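Local coordinates for protein oxidoreductase (Listeria innocua, PDB 3E18) that binds NAD through a Rossmann-fold domain and is probably a dehydrogenase of the GFO/IDH/MocA family, its substrate unknown, at residues F187-N192 and I216-G221; R164-H169 and G205-D210; K4-V9 and K65-L70. All coordinates share one frame; numbering follows the deposited sequence.

Contact 1. Residues F187-N192 and I216-G221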
loop_
_atom_site.group_PDB
_atom_site.type_symbol
_atom_site.label_atom_id
_atom_site.label_comp_id
_atom_site.label_asym_id
_atom_site.label_seq_id
_atom_site.Cartn_x
_atom_site.Cartn_y
_atom_site.Cartn_z
ATOM N N PHE A 187 -12.644 -1.523 15.969
ATOM C CA PHE A 187 -12.991 -2.531 16.973
ATOM C C PHE A 187 -11.732 -3.254 17.494
ATOM O O PHE A 187 -11.616 -3.503 18.697
ATOM C CB PHE A 187 -14.016 -3.522 16.381
ATOM C CG PHE A 187 -14.430 -4.633 17.320
ATOM C CD1 PHE A 187 -14.837 -4.356 18.629
ATOM C CD2 PHE A 187 -14.449 -5.956 16.871
ATOM C CE1 PHE A 187 -15.235 -5.387 19.489
ATOM C CE2 PHE A 187 -14.840 -7.002 17.724
ATOM C CZ PHE A 187 -15.238 -6.709 19.033
ATOM N N LEU A 188 -10.792 -3.575 16.601
ATOM C CA LEU A 188 -9.562 -4.279 16.993
ATOM C C LEU A 188 -8.580 -3.412 17.790
ATOM O O LEU A 188 -8.093 -3.821 18.845
ATOM C CB LEU A 188 -8.854 -4.854 15.765
ATOM C CG LEU A 188 -7.685 -5.804 16.031
ATOM C CD1 LEU A 188 -8.114 -7.020 16.861
ATOM C CD2 LEU A 188 -7.044 -6.243 14.725
ATOM N N VAL A 189 -8.297 -2.217 17.273
ATOM C CA VAL A 189 -7.238 -1.365 17.811
ATOM C C VAL A 189 -7.811 -0.499 18.926
ATOM O O VAL A 189 -8.827 0.159 18.734
ATOM C CB VAL A 189 -6.613 -0.500 16.684
ATOM C CG1 VAL A 189 -5.473 0.372 17.224
ATOM C CG2 VAL A 189 -6.105 -1.396 15.547
ATOM N N ASP A 190 -7.178 -0.519 20.092
ATOM C CA ASP A 190 -7.629 0.291 21.225
ATOM C C ASP A 190 -6.786 1.550 21.290
ATOM O O ASP A 190 -5.945 1.725 22.188
ATOM C CB ASP A 190 -7.569 -0.512 22.538
ATOM C CG ASP A 190 -8.053 0.285 23.752
ATOM O OD1 ASP A 190 -8.994 1.105 23.625
ATOM O OD2 ASP A 190 -7.468 0.092 24.841
ATOM N N SER A 191 -7.023 2.426 20.316
ATOM C CA SER A 191 -6.272 3.663 20.157
ATOM C C SER A 191 -7.051 4.612 19.253
ATOM O O SER A 191 -7.783 4.182 18.356
ATOM C CB SER A 191 -4.891 3.383 19.554
ATOM O OG SER A 191 -4.055 4.522 19.658
ATOM N N ASN A 192 -6.891 5.905 19.506
ATOM C CA ASN A 192 -7.529 6.937 18.706
ATOM C C ASN A 192 -6.799 7.110 17.388
ATOM O O ASN A 192 -5.581 6.971 17.337
ATOM C CB ASN A 192 -7.507 8.273 19.454
ATOM C CG ASN A 192 -8.501 8.325 20.607
ATOM O OD1 ASN A 192 -9.463 7.554 20.662
ATOM N ND2 ASN A 192 -8.277 9.261 21.528
ATOM N N ILE A 216 -4.069 4.909 7.545
ATOM C CA ILE A 216 -4.478 5.398 8.845
ATOM C C ILE A 216 -3.337 5.231 9.832
ATOM O O ILE A 216 -2.684 4.194 9.854
ATOM C CB ILE A 216 -5.741 4.632 9.332
ATOM C CG1 ILE A 216 -6.916 4.909 8.386
ATOM C CG2 ILE A 216 -6.135 5.012 10.752
ATOM C CD1 ILE A 216 -7.968 3.832 8.421
ATOM N N THR A 217 -3.090 6.249 10.648
ATOM C CA THR A 217 -2.129 6.117 11.728
ATOM C C THR A 217 -2.854 6.361 13.060
ATOM O O THR A 217 -3.682 7.274 13.157
ATOM C CB THR A 217 -0.961 7.124 11.575
ATOM O OG1 THR A 217 -0.446 7.063 10.241
ATOM C CG2 THR A 217 0.160 6.799 12.535
ATOM N N PHE A 218 -2.546 5.543 14.071
ATOM C CA PHE A 218 -3.156 5.651 15.403
ATOM C C PHE A 218 -2.204 6.367 16.329
ATOM O O PHE A 218 -1.037 6.449 16.026
ATOM C CB PHE A 218 -3.481 4.266 15.955
ATOM C CG PHE A 218 -4.586 3.582 15.198
ATOM C CD1 PHE A 218 -5.910 3.788 15.566
ATOM C CD2 PHE A 218 -4.307 2.790 14.105
ATOM C CE1 PHE A 218 -6.952 3.206 14.874
ATOM C CE2 PHE A 218 -5.342 2.187 13.393
ATOM C CZ PHE A 218 -6.676 2.399 13.782
ATOM N N GLU A 219 -2.709 6.851 17.463
ATOM C CA GLU A 219 -1.875 7.563 18.450
ATOM C C GLU A 219 -0.762 6.687 19.034
ATOM O O GLU A 219 0.287 7.196 19.441
ATOM C CB GLU A 219 -2.749 8.143 19.577
ATOM C CG GLU A 219 -3.823 9.147 19.140
ATOM C CD GLU A 219 -3.297 10.563 18.871
ATOM O OE1 GLU A 219 -2.115 10.861 19.164
ATOM O OE2 GLU A 219 -4.087 11.394 18.370
ATOM N N ASN A 220 -0.994 5.372 19.079
ATOM C CA ASN A 220 0.014 4.420 19.558
ATOM C C ASN A 220 1.028 3.932 18.500
ATOM O O ASN A 220 1.822 3.032 18.767
ATOM C CB ASN A 220 -0.650 3.230 20.263
ATOM C CG ASN A 220 -1.378 2.296 19.305
ATOM O OD1 ASN A 220 -1.505 2.563 18.110
ATOM N ND2 ASN A 220 -1.863 1.189 19.839
ATOM N N GLY A 221 0.982 4.507 17.304
ATOM C CA GLY A 221 2.001 4.229 16.298
ATOM C C GLY A 221 1.577 3.164 15.301
ATOM O O GLY A 221 2.265 2.952 14.309
#
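The carbonyl oxygen Asn192 O receives the backbone amide of Glu219, with Glu219 N 2.9 Å from Asn192 O and nearly on the line of the C=O bond (174° at the oxygen). This bond ties the linker that follows helix 173-188 to the type I beta turn Phe218 to Gly221, which joins strands 211-218 and 223-229 in the large mixed sheet of the GFO/IDH/MocA C-terminal domain. The same oxygen also lies 3.4 Å from Phe218 CA, a CA-H...O contact, and touches Glu219 CG, whose methylene lies against Asn192 CB. A second, more bent bond grips the turn one residue further on: Asn220 N donates a hydrogen bond to Ser191 OG at 3.2 Å. Ser191 OG stands anti to its own backbone N (chi1 -168°), a position from which it faces the turn amides. Asn220 CG also lies 3.5 Å from Ser191 OG, while Asn220 OD1 accepts from the amide of Ile222, just past the turn. The apolar part of the contact is the pair Val189 and Phe218, which reach toward each other tip to tip; Leu185 and Leu186 of helix 173-188 also touch the Phe218 side chain. Ser191 O lies at the ring's edge, whereas Val189 CG1 sits over the centre of one face, a CH-pi contact 3.8 Å from the centroid and 9° off the normal.

Contact 2. Residues R164-H169 and G205-D210; sequences RHLKAH and GDEVDD. With NAD (nicotinamide-adenine-dinucleotide), chain E.
Glu207 turns its CG into the position between its backbone N and carbonyl carbon (chi1 61°), and with CD anti beyond it the chain reaches out past His165 O to the Lys167 amide. There Lys167 N donates to Glu207 OE2 at 3.0 Å, an almost straight bond that meets the oxygen on its anti side, 33° out of the carboxylate plane. Water 2 donates to Glu207 OE2 at 2.8 Å and accepts from Ala168 N, so one carboxylate oxygen serves two successive amides, the second through water. Lys167 answers in the reverse sense: its chain slides past Val208 and bends at the end to give a weak bond from NZ to Glu207 O. Val208 packs against the backbone of 164-167, CG1 on Lys167 N and CG2 3.5 Å from both Arg164 O and His165 O. The imidazole of His165 stands 79° from the Asp206 carboxylate plane, with Asp206 OD1 in the ring plane and a straight but weak bond from His165 ND1 at 3.4 Å. Water 1 joins His165 O, Asp206 OD1 and Glu207 N. Arg164, its chain extended from CG to NE, leads away from 205-210 to the cofactor, where NH2 donates to NAD O1N at 2.7 Å and NH1 adds a weak second bond. O1N lies in the guanidinium plane, at its edge. This arginine-phosphate pairing, contributed by a C-terminal-domain loop, belongs to the pyrophosphate part of the NAD-binding site.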
loop_
_atom_site.group_PDB
_atom_site.type_symbol
_atom_site.label_atom_id
_atom_site.label_comp_id
_atom_site.label_asym_id
_atom_site.label_seq_id
_atom_site.Cartn_x
_atom_site.Cartn_y
_atom_site.Cartn_z
ATOM N N ARG A 164 -27.062 2.316 -4.917
ATOM C CA ARG A 164 -25.645 2.395 -4.553
ATOM C C ARG A 164 -24.763 3.170 -5.540
ATOM O O ARG A 164 -23.617 3.492 -5.219
ATOM C CB ARG A 164 -25.076 0.992 -4.363
ATOM C CG ARG A 164 -25.315 0.409 -2.984
ATOM C CD ARG A 164 -24.673 -0.966 -2.883
ATOM N NE ARG A 164 -25.128 -1.721 -1.717
ATOM C CZ ARG A 164 -26.246 -2.447 -1.682
ATOM N NH1 ARG A 164 -27.048 -2.515 -2.739
ATOM N NH2 ARG A 164 -26.568 -3.097 -0.578
ATOM N N HIS A 165 -25.285 3.457 -6.735
ATOM C CA HIS A 165 -24.568 4.290 -7.712
ATOM C C HIS A 165 -24.728 5.789 -7.468
ATOM O O HIS A 165 -24.083 6.596 -8.149
ATOM C CB HIS A 165 -25.033 3.981 -9.141
ATOM C CG HIS A 165 -24.632 2.627 -9.636
ATOM N ND1 HIS A 165 -23.649 2.440 -10.586
ATOM C CD2 HIS A 165 -25.087 1.393 -9.319
ATOM C CE1 HIS A 165 -23.516 1.149 -10.833
ATOM N NE2 HIS A 165 -24.377 0.492 -10.076
ATOM N N LEU A 166 -25.583 6.168 -6.512
ATOM C CA LEU A 166 -26.014 7.560 -6.367
ATOM C C LEU A 166 -25.602 8.177 -5.043
ATOM O O LEU A 166 -25.753 7.548 -3.990
ATOM C CB LEU A 166 -27.532 7.655 -6.531
ATOM C CG LEU A 166 -28.037 7.219 -7.912
ATOM C CD1 LEU A 166 -29.501 6.836 -7.876
ATOM C CD2 LEU A 166 -27.770 8.314 -8.941
ATOM N N LYS A 167 -25.099 9.411 -5.099
ATOM C CA LYS A 167 -24.694 10.159 -3.895
ATOM C C LYS A 167 -25.852 10.416 -2.935
ATOM O O LYS A 167 -25.655 10.468 -1.709
ATOM C CB LYS A 167 -24.082 11.513 -4.269
ATOM C CG LYS A 167 -22.608 11.492 -4.600
ATOM C CD LYS A 167 -21.972 12.863 -4.335
ATOM C CE LYS A 167 -20.512 12.922 -4.803
ATOM N NZ LYS A 167 -19.638 11.849 -4.216
ATOM N N ALA A 168 -27.047 10.593 -3.504
ATOM C CA ALA A 168 -28.259 10.936 -2.753
ATOM C C ALA A 168 -28.610 9.866 -1.730
ATOM O O ALA A 168 -29.076 10.180 -0.637
ATOM C CB ALA A 168 -29.438 11.143 -3.706
ATOM N N HIS A 169 -28.365 8.611 -2.101
ATOM C CA HIS A 169 -28.721 7.458 -1.287
ATOM C C HIS A 169 -27.536 6.874 -0.526
ATOM O O HIS A 169 -27.617 5.749 -0.027
ATOM C CB HIS A 169 -29.351 6.387 -2.182
ATOM C CG HIS A 169 -30.553 6.871 -2.924
ATOM N ND1 HIS A 169 -31.762 7.100 -2.304
ATOM C CD2 HIS A 169 -30.729 7.196 -4.226
ATOM C CE1 HIS A 169 -32.638 7.529 -3.196
ATOM N NE2 HIS A 169 -32.035 7.598 -4.370
ATOM N N GLY A 205 -16.508 5.728 -13.655
ATOM C CA GLY A 205 -17.144 6.945 -14.157
ATOM C C GLY A 205 -18.456 7.319 -13.492
ATOM O O GLY A 205 -19.181 8.174 -14.000
ATOM N N ASP A 206 -18.752 6.695 -12.351
ATOM C CA ASP A 206 -19.952 7.010 -11.575
ATOM C C ASP A 206 -19.764 8.266 -10.748
ATOM O O ASP A 206 -18.639 8.750 -10.585
ATOM C CB ASP A 206 -20.332 5.843 -10.660
ATOM C CG ASP A 206 -21.044 4.737 -11.398
ATOM O OD1 ASP A 206 -22.063 5.020 -12.065
ATOM O OD2 ASP A 206 -20.587 3.579 -11.305
ATOM N N GLU A 207 -20.867 8.792 -10.214
ATOM C CA GLU A 207 -20.811 9.978 -9.342
ATOM C C GLU A 207 -20.318 9.628 -7.936
ATOM O O GLU A 207 -19.907 10.512 -7.164
ATOM C CB GLU A 207 -22.171 10.698 -9.296
ATOM C CG GLU A 207 -23.323 9.849 -8.756
ATOM C CD GLU A 207 -24.650 10.591 -8.734
ATOM O OE1 GLU A 207 -25.248 10.780 -9.822
ATOM O OE2 GLU A 207 -25.100 10.968 -7.630
ATOM N N VAL A 208 -20.346 8.335 -7.621
ATOM C CA VAL A 208 -19.795 7.801 -6.369
ATOM C C VAL A 208 -18.544 6.957 -6.623
ATOM O O VAL A 208 -18.323 6.471 -7.733
ATOM C CB VAL A 208 -20.819 6.928 -5.607
ATOM C CG1 VAL A 208 -22.045 7.751 -5.227
ATOM C CG2 VAL A 208 -21.227 5.695 -6.429
ATOM N N ASP A 209 -17.740 6.798 -5.575
ATOM C CA ASP A 209 -16.497 6.028 -5.630
ATOM C C ASP A 209 -16.734 4.539 -5.859
ATOM O O ASP A 209 -17.643 3.951 -5.270
ATOM C CB ASP A 209 -15.702 6.239 -4.342
ATOM C CG ASP A 209 -16.406 5.674 -3.113
ATOM O OD1 ASP A 209 -17.340 6.321 -2.591
ATOM O OD2 ASP A 209 -16.011 4.581 -2.659
ATOM N N ASP A 210 -15.921 3.931 -6.721
ATOM C CA ASP A 210 -16.032 2.495 -6.980
ATOM C C ASP A 210 -14.938 1.755 -6.213
ATOM O O ASP A 210 -14.761 0.538 -6.327
ATOM C CB ASP A 210 -16.003 2.196 -8.484
ATOM C CG ASP A 210 -14.752 2.725 -9.177
ATOM O OD1 ASP A 210 -13.646 2.253 -8.851
ATOM O OD2 ASP A 210 -14.878 3.592 -10.073
HETATM P PA NAD E . -32.270 -3.140 -1.607
HETATM O O1A NAD E . -32.062 -4.519 -2.103
HETATM O O2A NAD E . -32.392 -2.127 -2.671
HETATM O O5B NAD E . -33.549 -3.094 -0.636
HETATM C C5B NAD E . -33.979 -1.934 0.041
HETATM C C4B NAD E . -35.483 -2.070 0.254
HETATM O O4B NAD E . -35.980 -1.005 1.043
HETATM C C3B NAD E . -36.230 -2.029 -1.076
HETATM O O3B NAD E . -37.069 -3.157 -1.165
HETATM C C2B NAD E . -37.041 -0.752 -1.002
HETATM O O2B NAD E . -38.279 -0.850 -1.667
HETATM C C1B NAD E . -37.202 -0.556 0.495
HETATM N N9A NAD E . -37.436 0.844 0.883
HETATM C C8A NAD E . -36.895 1.975 0.321
HETATM N N7A NAD E . -37.365 3.054 0.991
HETATM C C5A NAD E . -38.201 2.622 1.964
HETATM C C6A NAD E . -38.955 3.292 2.921
HETATM N N6A NAD E . -38.778 4.601 3.093
HETATM N N1A NAD E . -39.738 2.563 3.804
HETATM C C2A NAD E . -39.780 1.185 3.736
HETATM N N3A NAD E . -39.031 0.528 2.782
HETATM C C4A NAD E . -38.256 1.234 1.909
HETATM O O3 NAD E . -31.046 -2.748 -0.621
HETATM P PN NAD E . -30.156 -3.794 0.189
HETATM O O1N NAD E . -28.989 -4.203 -0.637
HETATM O O2N NAD E . -31.007 -4.815 0.840
HETATM O O5D NAD E . -29.537 -2.834 1.360
HETATM C C5D NAD E . -30.340 -2.151 2.298
HETATM C C4D NAD E . -29.482 -1.739 3.514
HETATM O O4D NAD E . -28.764 -2.859 3.998
HETATM C C3D NAD E . -28.432 -0.693 3.182
HETATM O O3D NAD E . -28.238 0.149 4.309
HETATM C C2D NAD E . -27.155 -1.477 2.965
HETATM O O2D NAD E . -26.037 -0.705 3.339
HETATM C C1D NAD E . -27.355 -2.650 3.915
HETATM N N1N NAD E . -26.634 -3.901 3.558
HETATM C C2N NAD E . -25.811 -4.427 4.514
HETATM C C3N NAD E . -25.090 -5.596 4.299
HETATM C C7N NAD E . -24.395 -6.236 5.462
HETATM O O7N NAD E . -23.502 -7.291 5.226
HETATM N N7N NAD E . -24.638 -5.811 6.706
HETATM C C4N NAD E . -25.236 -6.275 3.080
HETATM C C5N NAD E . -26.091 -5.748 2.108
HETATM C C6N NAD E . -26.792 -4.563 2.362
HETATM O O HOH W 1 -23.433 7.500 -11.162
HETATM O O HOH W 2 -27.538 11.513 -6.404
#

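Contact 3. Residues K4-V9 and K65-L70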
loop_
_atom_site.group_PDB
_atom_site.type_symbol
_atom_site.label_atom_id
_atom_site.label_comp_id
_atom_site.label_asym_id
_atom_site.label_seq_id
_atom_site.Cartn_x
_atom_site.Cartn_y
_atom_site.Cartn_z
ATOM N N LYS A 4 -41.425 -15.606 26.364
ATOM C CA LYS A 4 -41.156 -14.163 26.295
ATOM C C LYS A 4 -40.420 -13.663 25.029
ATOM O O LYS A 4 -39.370 -13.011 25.131
ATOM C CB LYS A 4 -40.331 -13.753 27.522
ATOM C CG LYS A 4 -41.029 -13.840 28.862
ATOM C CD LYS A 4 -40.389 -12.867 29.858
ATOM C CE LYS A 4 -38.879 -13.087 29.988
ATOM N NZ LYS A 4 -38.206 -12.110 30.904
ATOM N N LYS A 5 -40.977 -13.932 23.849
ATOM C CA LYS A 5 -40.297 -13.611 22.597
ATOM C C LYS A 5 -40.519 -12.177 22.125
ATOM O O LYS A 5 -41.663 -11.742 21.964
ATOM C CB LYS A 5 -40.711 -14.588 21.494
ATOM C CG LYS A 5 -39.858 -15.846 21.433
ATOM C CD LYS A 5 -40.029 -16.563 20.097
ATOM C CE LYS A 5 -38.881 -17.530 19.812
ATOM N NZ LYS A 5 -38.796 -18.626 20.819
ATOM N N TYR A 6 -39.421 -11.451 21.899
ATOM C CA TYR A 6 -39.485 -10.121 21.295
ATOM C C TYR A 6 -39.924 -10.206 19.844
ATOM O O TYR A 6 -39.453 -11.058 19.103
ATOM C CB TYR A 6 -38.138 -9.441 21.348
ATOM C CG TYR A 6 -37.715 -9.026 22.730
ATOM C CD1 TYR A 6 -38.233 -7.878 23.321
ATOM C CD2 TYR A 6 -36.787 -9.775 23.441
ATOM C CE1 TYR A 6 -37.833 -7.482 24.600
ATOM C CE2 TYR A 6 -36.378 -9.386 24.723
ATOM C CZ TYR A 6 -36.911 -8.241 25.291
ATOM O OH TYR A 6 -36.509 -7.855 26.556
ATOM N N GLN A 7 -40.815 -9.304 19.450
ATOM C CA GLN A 7 -41.351 -9.276 18.104
ATOM C C GLN A 7 -40.666 -8.183 17.309
ATOM O O GLN A 7 -40.729 -6.999 17.679
ATOM C CB GLN A 7 -42.856 -9.015 18.156
ATOM C CG GLN A 7 -43.616 -9.982 19.066
ATOM C CD GLN A 7 -43.502 -11.415 18.606
ATOM O OE1 GLN A 7 -43.834 -11.740 17.462
ATOM N NE2 GLN A 7 -43.028 -12.289 19.498
ATOM N N LEU A 8 -40.020 -8.591 16.221
ATOM C CA LEU A 8 -39.277 -7.693 15.334
ATOM C C LEU A 8 -40.017 -7.533 14.020
ATOM O O LEU A 8 -40.463 -8.521 13.450
ATOM C CB LEU A 8 -37.888 -8.279 15.050
ATOM C CG LEU A 8 -36.989 -7.487 14.097
ATOM C CD1 LEU A 8 -36.257 -6.407 14.902
ATOM C CD2 LEU A 8 -36.006 -8.405 13.429
ATOM N N VAL A 9 -40.150 -6.299 13.534
ATOM C CA VAL A 9 -40.664 -6.080 12.178
ATOM C C VAL A 9 -39.530 -5.655 11.241
ATOM O O VAL A 9 -38.717 -4.787 11.582
ATOM C CB VAL A 9 -41.854 -5.078 12.147
ATOM C CG1 VAL A 9 -42.202 -4.650 10.713
ATOM C CG2 VAL A 9 -43.083 -5.692 12.846
ATOM N N LYS A 65 -48.023 -4.864 19.737
ATOM C CA LYS A 65 -47.371 -6.173 19.716
ATOM C C LYS A 65 -45.905 -6.121 19.257
ATOM O O LYS A 65 -45.146 -7.053 19.513
ATOM C CB LYS A 65 -48.144 -7.147 18.821
ATOM C CG LYS A 65 -49.269 -7.890 19.509
ATOM C CD LYS A 65 -50.622 -7.410 19.029
ATOM C CE LYS A 65 -51.515 -8.583 18.629
ATOM N NZ LYS A 65 -51.531 -9.681 19.642
ATOM N N VAL A 66 -45.522 -5.040 18.574
ATOM C CA VAL A 66 -44.164 -4.876 18.039
ATOM C C VAL A 66 -43.225 -4.331 19.111
ATOM O O VAL A 66 -43.528 -3.337 19.757
ATOM C CB VAL A 66 -44.170 -3.952 16.806
ATOM C CG1 VAL A 66 -42.734 -3.677 16.294
ATOM C CG2 VAL A 66 -45.031 -4.576 15.695
ATOM N N ASP A 67 -42.090 -4.996 19.307
ATOM C CA ASP A 67 -41.100 -4.539 20.277
ATOM C C ASP A 67 -39.930 -3.812 19.627
ATOM O O ASP A 67 -39.313 -2.957 20.244
ATOM C CB ASP A 67 -40.574 -5.726 21.071
ATOM C CG ASP A 67 -41.683 -6.488 21.758
ATOM O OD1 ASP A 67 -42.491 -5.841 22.454
ATOM O OD2 ASP A 67 -41.759 -7.722 21.583
ATOM N N ALA A 68 -39.619 -4.182 18.387
ATOM C CA ALA A 68 -38.403 -3.696 17.724
ATOM C C ALA A 68 -38.572 -3.669 16.219
ATOM O O ALA A 68 -39.400 -4.402 15.665
ATOM C CB ALA A 68 -37.202 -4.556 18.123
ATOM N N VAL A 69 -37.825 -2.785 15.558
ATOM C CA VAL A 69 -37.783 -2.787 14.099
ATOM C C VAL A 69 -36.364 -2.988 13.584
ATOM O O VAL A 69 -35.382 -2.562 14.202
ATOM C CB VAL A 69 -38.433 -1.519 13.442
ATOM C CG1 VAL A 69 -39.877 -1.324 13.916
ATOM C CG2 VAL A 69 -37.598 -0.275 13.689
ATOM N N LEU A 70 -36.275 -3.681 12.459
ATOM C CA LEU A 70 -35.033 -3.806 11.717
ATOM C C LEU A 70 -35.134 -2.884 10.505
ATOM O O LEU A 70 -36.038 -3.041 9.686
ATOM C CB LEU A 70 -34.817 -5.271 11.291
ATOM C CG LEU A 70 -33.573 -5.730 10.496
ATOM C CD1 LEU A 70 -33.803 -5.596 9.012
ATOM C CD2 LEU A 70 -32.313 -4.957 10.873
#
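Tyr6 and Asp67 cross at about a right angle, their ring and carboxylate planes 88° apart, and Asp67 CB lies at the ring edge, in its plane, 3.9 Å from Tyr6 CD1. Asp67 CG lies anti to its carbonyl carbon (chi1 -57°), and OD2 beyond it accepts from Gln7 N at 2.8 Å. Gln7 runs obliquely across this carboxylate, its amide plane turned 75° away. Its bent chain brings NE2 back to Lys5 O, above that carbonyl's plane, while OE1 is hydrogen-bonded to His33 ND1 on strand 30-36. Beyond them the strands run parallel as neighbours in the Rossmann sheet. Gln7 O takes two amides, Asp67 N at 2.9 Å and Ala68 N at 3.1 Å; the ladder continues with Val9 N to Ala68 O and Leu70 N to Val9 O. Side chains alternate across it. On the face of Leu8 and Ala68, Leu8 CD1 packs 3.8 Å from Ala68 CB; the Leu8 and Leu70 side chains cross obliquely, CD2 meeting Leu70 CB. On the other, Val9 CG2 meets Val66 CG2 at 3.6 Å, the two branched chains at about a right angle, beside Val60 of helix 57-62. Chemically, the carboxylate appears to take the place of a main-chain carbonyl where the strands begin: it satisfies the Gln7 amide just ahead of the regular pairing, and its partly exposed setting probably lets it keep a negative charge.

Overall arrangement
The three contacts divide between the two domains. Contact 3 joins neighbouring strands of the Rossmann sheet, with Leu70 about 8 Å from NAD by its side chain, and closes before the other two begin. Contacts 1 and 2 both belong to the C-terminal domain, where their segments alternate along the chain: strand 211-218 leads directly from the loop 205-210 to the turn of contact 1. Their nearest atoms are nonetheless about 14 Å apart. Contact 2 alone touches the cofactor, through Arg164 of the C-terminal domain; between contacts 2 and 3 the nearest atoms are about 12 Å apart. Contact 1, whose centre is 37 Å from that of contact 3, lies away from the NAD site.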